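Local atomic coordinates of serpin B3 (Homo sapiens, PDB entry 4ZK3), a protein that belongs to the serpin family, probably inhibits proteases, and is linked to psoriasis through the aggregate-forming Pso p27. Residues Gly253-Lys256 with Leu257-Leu261; Glu264-Met267 with Glu268-Leu272. All coordinates share one frame; numbering follows the deposited sequence.

Contact 1. Residues Gly253-Lys256 with Leu257-Leu261; sequences GLQK and LEEKL
K256 O accepts two backbone N-H groups from the following turn: K260 N at 3.0 Å from K256 O is the regular α-helical bond, while E259 N also leans on it through a weak, bent bond. E259 N is itself shared, because its i-to-i+4 partner Q255 O lies 3.3 Å away and is met well out of line. Two residues earlier the pattern is cleaner, with E258 N to L254 O at 2.9 Å. On the outer side of the helix Q255 and E259 join their ends. The amide of Q255 offers NE2 to OE2 of E259, 2.9 Å apart, but the N-H...O angle of only 120° makes the bond weak; the amide and carboxylate planes are turned 60° against each other. Q255 and E259 are both exposed, as suits polar side chains here. This is the short helix 254-260 of the serpin fold, laid with its apolar side on strand 369-375, where L254 and L257 both touch L370. Both leucines swing CG anti to the backbone N (chi1 -175° in each), and their methyls meet lightly, CD1 of L254 to CD2 of L257 at 4.2 Å. E258 is buried beside L254: its carboxyl carbon CD lies 3.8 Å from CG of L254, and its OE2 forms a salt bridge with R386, which probably compensates the buried charge, with R20 a longer, weak partner of OE1. K256 and K260 run past each other on a further side, CE of K256 to CD of K260 at 3.6 Å, so that aliphatic stems touch while the two ammonium groups stay 5.5 Å apart, NZ of K256 to NZ of K260. NZ of K256 hydrogen-bonds to the side chain of Q228 and the carbonyl oxygen of D226.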
# COMPACT_ATOMS: atom_id res chain seq x y z
N GLY A 253 -5.83 -6.47 23.29
CA GLY A 253 -6.10 -7.66 22.46
C GLY A 253 -5.51 -7.66 21.03
O GLY A 253 -5.72 -8.62 20.30
N LEU A 254 -4.79 -6.60 20.62
CA LEU A 254 -4.35 -6.48 19.21
C LEU A 254 -3.41 -7.61 18.78
O LEU A 254 -3.58 -8.18 17.70
CB LEU A 254 -3.71 -5.10 18.91
CG LEU A 254 -3.35 -4.88 17.42
CD1 LEU A 254 -4.61 -4.93 16.60
CD2 LEU A 254 -2.68 -3.55 17.13
N GLN A 255 -2.48 -7.99 19.66
CA GLN A 255 -1.49 -9.02 19.32
C GLN A 255 -2.13 -10.32 18.88
O GLN A 255 -1.67 -10.94 17.93
CB GLN A 255 -0.48 -9.26 20.47
CG GLN A 255 0.97 -9.30 20.01
CD GLN A 255 1.81 -10.32 20.79
OE1 GLN A 255 2.74 -9.95 21.49
NE2 GLN A 255 1.47 -11.60 20.65
N LYS A 256 -3.23 -10.72 19.50
CA LYS A 256 -3.91 -11.94 19.06
C LYS A 256 -4.54 -11.75 17.68
O LYS A 256 -4.39 -12.62 16.81
CB LYS A 256 -5.03 -12.38 20.02
CG LYS A 256 -5.59 -13.78 19.70
CD LYS A 256 -7.00 -13.99 20.24
CE LYS A 256 -7.53 -15.39 19.94
NZ LYS A 256 -8.74 -15.77 20.74
N LEU A 257 -5.27 -10.64 17.51
CA LEU A 257 -5.92 -10.35 16.24
C LEU A 257 -4.90 -10.40 15.13
O LEU A 257 -5.16 -10.97 14.07
CB LEU A 257 -6.59 -9.00 16.30
CG LEU A 257 -7.44 -8.52 15.12
CD1 LEU A 257 -8.58 -9.49 14.86
CD2 LEU A 257 -7.96 -7.11 15.39
N GLU A 258 -3.71 -9.85 15.37
CA GLU A 258 -2.67 -9.88 14.35
C GLU A 258 -2.22 -11.31 13.99
O GLU A 258 -1.86 -11.56 12.85
CB GLU A 258 -1.47 -9.01 14.73
CG GLU A 258 -1.78 -7.51 14.78
CD GLU A 258 -0.64 -6.71 15.39
OE1 GLU A 258 -0.19 -7.06 16.51
OE2 GLU A 258 -0.20 -5.73 14.78
N GLU A 259 -2.23 -12.21 14.96
CA GLU A 259 -1.82 -13.60 14.73
C GLU A 259 -2.86 -14.34 13.92
O GLU A 259 -2.54 -15.13 13.04
CB GLU A 259 -1.58 -14.30 16.08
CG GLU A 259 -0.30 -13.84 16.79
CD GLU A 259 -0.28 -14.19 18.29
OE1 GLU A 259 -1.25 -14.80 18.82
OE2 GLU A 259 0.72 -13.83 18.96
N LYS A 260 -4.12 -14.08 14.19
CA LYS A 260 -5.20 -14.81 13.57
C LYS A 260 -5.69 -14.26 12.22
O LYS A 260 -6.38 -14.96 11.47
CB LYS A 260 -6.37 -14.83 14.55
CG LYS A 260 -5.96 -15.06 16.00
CD LYS A 260 -6.61 -16.30 16.58
CE LYS A 260 -5.96 -17.57 16.03
NZ LYS A 260 -6.60 -18.78 16.60
N LEU A 261 -5.39 -13.01 11.90
CA LEU A 261 -5.93 -12.38 10.69
C LEU A 261 -5.05 -12.77 9.53
O LEU A 261 -3.95 -12.22 9.36
CB LEU A 261 -5.95 -10.86 10.87
CG LEU A 261 -7.10 -10.02 10.36
CD1 LEU A 261 -6.52 -8.68 9.88
CD2 LEU A 261 -7.97 -10.65 9.28

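Contact 2. Residues Glu264-Met267 with Glu268-Leu272; sequences EKLM and EWTSL
L266 O is gripped twice by T270, by the hydroxyl OG1 at 2.7 Å and by the backbone N at 3.0 Å, the two donors coming from opposite faces of its carbonyl plane. The hydroxyl stands 38° out of that plane rather than on a lone pair. T270 is the residue at which helix 263-269 of the serpin fold loses its helical backbone angles, and its hydroxyl adds a second bond to the backbone one at this C-terminal end. With chi1 at 72°, OG1 sits between the backbone N and the carbonyl carbon and folds back over the last turn. A threonine suits the place because its other branch is apolar: CG2 presses on CD1 of L266, 3.5 Å away and tighter than usual. L266 in turn touches M12 and F13 of helix 4-19. S271 OG adds a bond to E268 O, which N274 also reaches. Within the helix, W269 N points almost straight at K265 O, 2.9 Å distant, and the same oxygen lies over one face of the indole, offset toward its rim. The side chain of K265 lies over the six-membered part of the indole. Its CB stands 3.9 Å from the centroid of that ring and 7° from the normal, in a CH-pi contact. The bend at chi2 keeps the chain close to the indole, bringing CD of K265 within 3.5 Å of CZ2 of W269. A long lysine serves well here, its methylenes lying on the aromatic ring while the ammonium group extends to a water at the ring's edge. OE1 of E268 is nearby, but too far for a salt bridge. The water, in the plane of the indole, accepts from K265 NZ and, weakly, from W269 NE1 at 3.3 Å.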
# COMPACT_ATOMS: atom_id res chain seq x y z
N GLU A 264 -7.49 -15.24 4.13
CA GLU A 264 -8.71 -16.03 4.09
C GLU A 264 -9.71 -15.53 5.14
O GLU A 264 -10.83 -15.25 4.81
CB GLU A 264 -8.30 -17.50 4.32
CG GLU A 264 -9.35 -18.57 4.27
CD GLU A 264 -8.69 -19.93 4.49
OE1 GLU A 264 -8.06 -20.05 5.55
OE2 GLU A 264 -8.72 -20.83 3.61
N LYS A 265 -9.25 -15.31 6.37
CA LYS A 265 -10.09 -14.79 7.45
C LYS A 265 -10.58 -13.36 7.20
O LYS A 265 -11.76 -13.04 7.43
CB LYS A 265 -9.33 -14.79 8.79
CG LYS A 265 -8.87 -16.16 9.30
CD LYS A 265 -9.96 -16.81 10.14
CE LYS A 265 -10.07 -18.31 9.89
NZ LYS A 265 -11.28 -18.92 10.52
N LEU A 266 -9.68 -12.48 6.73
CA LEU A 266 -10.09 -11.12 6.35
C LEU A 266 -11.23 -11.12 5.36
O LEU A 266 -12.21 -10.36 5.48
CB LEU A 266 -8.92 -10.38 5.71
CG LEU A 266 -9.09 -8.85 5.50
CD1 LEU A 266 -9.39 -8.20 6.84
CD2 LEU A 266 -7.87 -8.16 4.93
N MET A 267 -11.10 -11.97 4.35
CA MET A 267 -12.10 -12.03 3.30
C MET A 267 -13.43 -12.47 3.84
O MET A 267 -14.46 -11.95 3.44
CB MET A 267 -11.63 -12.90 2.14
CG MET A 267 -10.43 -12.27 1.43
SD MET A 267 -9.81 -13.17 0.01
CE MET A 267 -8.07 -12.71 -0.03
N GLU A 268 -13.42 -13.36 4.81
CA GLU A 268 -14.66 -13.83 5.38
C GLU A 268 -15.32 -12.73 6.21
O GLU A 268 -16.46 -12.32 5.96
CB GLU A 268 -14.37 -15.05 6.25
CG GLU A 268 -15.57 -15.95 6.44
CD GLU A 268 -15.37 -16.90 7.60
OE1 GLU A 268 -14.27 -17.48 7.69
OE2 GLU A 268 -16.32 -17.03 8.41
N TRP A 269 -14.56 -12.23 7.18
CA TRP A 269 -15.04 -11.33 8.21
C TRP A 269 -15.49 -9.96 7.70
O TRP A 269 -16.33 -9.30 8.34
CB TRP A 269 -13.95 -11.12 9.27
CG TRP A 269 -13.57 -12.38 10.02
CD1 TRP A 269 -14.32 -13.52 10.12
CD2 TRP A 269 -12.40 -12.60 10.79
NE1 TRP A 269 -13.66 -14.45 10.88
CE2 TRP A 269 -12.49 -13.91 11.33
CE3 TRP A 269 -11.28 -11.83 11.09
CZ2 TRP A 269 -11.51 -14.45 12.15
CZ3 TRP A 269 -10.28 -12.38 11.89
CH2 TRP A 269 -10.41 -13.67 12.43
N THR A 270 -14.88 -9.51 6.60
CA THR A 270 -15.05 -8.13 6.16
C THR A 270 -15.85 -8.06 4.90
O THR A 270 -15.90 -7.02 4.26
CB THR A 270 -13.71 -7.39 5.94
OG1 THR A 270 -13.09 -7.91 4.75
CG2 THR A 270 -12.79 -7.53 7.16
N SER A 271 -16.53 -9.14 4.51
CA SER A 271 -17.40 -9.01 3.37
C SER A 271 -18.77 -8.50 3.85
O SER A 271 -19.23 -8.84 4.95
CB SER A 271 -17.58 -10.34 2.64
OG SER A 271 -18.21 -11.22 3.54
N LEU A 272 -19.42 -7.73 3.00
CA LEU A 272 -20.84 -7.33 3.14
C LEU A 272 -21.75 -8.51 3.50
O LEU A 272 -22.50 -8.46 4.46
CB LEU A 272 -21.32 -6.69 1.82
CG LEU A 272 -21.31 -5.16 1.77
CD1 LEU A 272 -20.25 -4.56 2.67
CD2 LEU A 272 -21.19 -4.64 0.33
O HOH W 1 -13.10 -17.35 12.42

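Reading from the N terminus, contact 1 is completed along helix 254-260 before contact 2 begins in helix 263-269; each closes only a local helical turn, and the two stand in series without nesting or crossing. Their centres are about 15 Å apart. The junction is made chiefly by L261, the first residue beyond the earlier helix, whose CD2 packs 3.6 Å from L266 N and 3.9 Å from W269 CZ3. Both contacts also lie against helix 4-19, contact 1 through E258 and L261, contact 2 through L266 and M267. Contact 1 otherwise faces strands 369-375 and 380-387, whereas contact 2 reaches strands 206-224 and 229-235.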